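Local coordinates for Arf-GAP domain and FG repeat-containing protein 1 (Homo sapiens, PDB 2OLM) that is required for vesicle docking or fusion during acrosome biogenesis and, in HIV-1 infection, serves Rev as a cofactor in moving viral RNAs from nuclear periphery to cytoplasm, at residues K113-E118 and K123-P128. Numbering follows the deposited sequence.
Sequences KEFLQE and KRWYVP
Glu-118, in the last part of helix 109-121, receives at its backbone O a nearly straight hydrogen bond (177°) from Arg-124 N, 2.9 Å away, just after the chain has left the helix. Lys-123, with positive phi, turns the chain at this C-terminal end and starts a type I beta turn that runs to Tyr-126. The side chains of Glu-118 and Arg-124 also join, lying alongside each other and pointing the same way. Arg-124 NH1 meets Glu-118 OE1 at 2.8 Å in a salt bridge; the oxygen lies in the guanidinium plane, whereas NH1 comes from the syn side but clearly out of the carboxylate plane, the bond is bent, and the two planes are 72° apart. With CG anti to the backbone N and the chain extended to NE, Arg-124 lays its CG over one face of the Trp-125 ring.

In this Arf-GAP domain, built on a C4-type zinc finger and packed round with helices, the turn opens the loop between helix 109-121 and helix 129-133. Trp-125 reaches back to the helix: its CH2 touches Phe-115 CE1 at 3.5 Å, the two rings inclined at 48°. Glu-118 CB lies 4.1 Å from Trp-125 CZ3, so the residue that holds Arg-124 also lies against the indole. Phe-96 meets the buried indole edge-to-face, and Pro-104 packs on Phe-115, whose side chain is about 9 Å from the zinc ion held by Cys-28, Cys-31, Cys-48 and Cys-51.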
loop_
_atom_site.group_PDB
_atom_site.type_symbol
_atom_site.label_atom_id
_atom_site.label_comp_id
_atom_site.label_asym_id
_atom_site.label_seq_id
_atom_site.Cartn_x
_atom_site.Cartn_y
_atom_site.Cartn_z
ATOM N N LYS A 113 -9.037 23.837 15.611
ATOM C CA LYS A 113 -9.512 24.751 14.556
ATOM C C LYS A 113 -8.785 26.089 14.540
ATOM O O LYS A 113 -8.315 26.533 13.465
ATOM C CB LYS A 113 -11.029 24.990 14.646
ATOM C CG LYS A 113 -11.545 25.924 13.518
ATOM C CD LYS A 113 -13.057 25.934 13.431
ATOM C CE LYS A 113 -13.500 26.675 12.180
ATOM N NZ LYS A 113 -13.494 28.121 12.403
ATOM N N GLU A 114 -8.717 26.756 15.693
ATOM C CA GLU A 114 -8.119 28.076 15.812
ATOM C C GLU A 114 -6.644 27.992 15.400
ATOM O O GLU A 114 -6.137 28.876 14.719
ATOM C CB GLU A 114 -8.223 28.599 17.265
ATOM N N PHE A 115 -5.984 26.912 15.810
ATOM C CA PHE A 115 -4.569 26.677 15.457
ATOM C C PHE A 115 -4.371 26.497 13.952
ATOM O O PHE A 115 -3.508 27.126 13.348
ATOM C CB PHE A 115 -4.032 25.484 16.206
ATOM C CG PHE A 115 -2.656 25.038 15.726
ATOM C CD1 PHE A 115 -1.521 25.794 15.993
ATOM C CD2 PHE A 115 -2.499 23.869 15.026
ATOM C CE1 PHE A 115 -0.281 25.372 15.565
ATOM C CE2 PHE A 115 -1.250 23.465 14.575
ATOM C CZ PHE A 115 -0.139 24.231 14.861
ATOM N N LEU A 116 -5.200 25.676 13.327
ATOM C CA LEU A 116 -5.130 25.459 11.893
ATOM C C LEU A 116 -5.449 26.757 11.122
ATOM O O LEU A 116 -4.840 27.038 10.089
ATOM C CB LEU A 116 -6.050 24.325 11.463
ATOM C CG LEU A 116 -5.747 22.969 12.032
ATOM C CD1 LEU A 116 -6.895 21.996 11.630
ATOM C CD2 LEU A 116 -4.456 22.446 11.592
ATOM N N GLN A 117 -6.377 27.566 11.623
ATOM C CA GLN A 117 -6.598 28.906 11.055
ATOM C C GLN A 117 -5.353 29.777 11.122
ATOM O O GLN A 117 -5.014 30.454 10.155
ATOM C CB GLN A 117 -7.787 29.609 11.684
ATOM C CG GLN A 117 -9.100 28.972 11.310
ATOM C CD GLN A 117 -10.306 29.648 11.919
ATOM O OE1 GLN A 117 -11.421 29.419 11.451
ATOM N NE2 GLN A 117 -10.109 30.458 12.951
ATOM N N GLU A 118 -4.692 29.767 12.284
ATOM C CA GLU A 118 -3.462 30.557 12.409
ATOM C C GLU A 118 -2.397 30.047 11.480
ATOM O O GLU A 118 -1.670 30.832 10.889
ATOM C CB GLU A 118 -2.995 30.599 13.862
ATOM C CG GLU A 118 -3.839 31.574 14.672
ATOM C CD GLU A 118 -3.257 31.920 15.997
ATOM O OE1 GLU A 118 -2.336 31.199 16.459
ATOM O OE2 GLU A 118 -3.791 32.890 16.584
ATOM N N LYS A 123 -1.518 32.607 8.549
ATOM C CA LYS A 123 -0.116 32.461 8.184
ATOM C C LYS A 123 0.818 32.990 9.269
ATOM O O LYS A 123 1.810 33.680 8.982
ATOM C CB LYS A 123 0.127 33.107 6.815
ATOM C CG LYS A 123 -0.401 32.237 5.736
ATOM C CD LYS A 123 -0.486 32.933 4.416
ATOM C CE LYS A 123 -0.974 31.955 3.369
ATOM N NZ LYS A 123 -1.228 32.630 2.079
ATOM N N ARG A 124 0.548 32.617 10.492
ATOM C CA ARG A 124 1.321 33.120 11.619
ATOM C C ARG A 124 2.814 32.729 11.532
ATOM O O ARG A 124 3.679 33.527 11.989
ATOM C CB ARG A 124 0.737 32.590 12.912
ATOM C CG ARG A 124 1.521 32.995 14.164
ATOM C CD ARG A 124 0.692 32.733 15.381
ATOM N NE ARG A 124 1.418 33.072 16.601
ATOM C CZ ARG A 124 0.946 32.864 17.819
ATOM N NH1 ARG A 124 -0.276 32.383 17.973
ATOM N NH2 ARG A 124 1.684 33.183 18.881
ATOM N N TRP A 125 3.138 31.555 11.006
ATOM C CA TRP A 125 4.529 31.028 11.025
ATOM C C TRP A 125 5.074 30.835 9.631
ATOM O O TRP A 125 5.969 30.024 9.406
ATOM C CB TRP A 125 4.583 29.678 11.787
ATOM C CG TRP A 125 4.069 29.755 13.167
ATOM C CD1 TRP A 125 4.739 30.254 14.273
ATOM C CD2 TRP A 125 2.771 29.348 13.660
ATOM N NE1 TRP A 125 3.948 30.168 15.387
ATOM C CE2 TRP A 125 2.731 29.619 15.033
ATOM C CE3 TRP A 125 1.645 28.759 13.058
ATOM C CZ2 TRP A 125 1.615 29.348 15.814
ATOM C CZ3 TRP A 125 0.544 28.498 13.843
ATOM C CH2 TRP A 125 0.539 28.781 15.201
ATOM N N TYR A 126 4.510 31.568 8.662
ATOM C CA TYR A 126 4.651 31.254 7.254
ATOM C C TYR A 126 5.873 31.904 6.611
ATOM O O TYR A 126 6.135 33.100 6.831
ATOM C CB TYR A 126 3.380 31.758 6.563
ATOM C CG TYR A 126 3.254 31.606 5.056
ATOM C CD1 TYR A 126 2.744 30.439 4.497
ATOM C CD2 TYR A 126 3.551 32.654 4.196
ATOM C CE1 TYR A 126 2.587 30.304 3.126
ATOM C CE2 TYR A 126 3.379 32.538 2.864
ATOM C CZ TYR A 126 2.893 31.364 2.311
ATOM O OH TYR A 126 2.682 31.266 0.940
ATOM N N VAL A 127 6.587 31.138 5.793
ATOM C CA VAL A 127 7.618 31.641 4.885
ATOM C C VAL A 127 7.180 31.289 3.455
ATOM O O VAL A 127 6.835 30.143 3.184
ATOM C CB VAL A 127 8.984 31.003 5.189
ATOM C CG1 VAL A 127 10.047 31.479 4.165
ATOM C CG2 VAL A 127 9.424 31.324 6.617
ATOM N N PRO A 128 7.129 32.287 2.559
ATOM C CA PRO A 128 6.637 31.997 1.204
ATOM C C PRO A 128 7.440 30.907 0.516
ATOM O O PRO A 128 8.659 30.803 0.719
ATOM C CB PRO A 128 6.823 33.343 0.477
ATOM C CG PRO A 128 6.825 34.347 1.501
ATOM C CD PRO A 128 7.404 33.717 2.748
#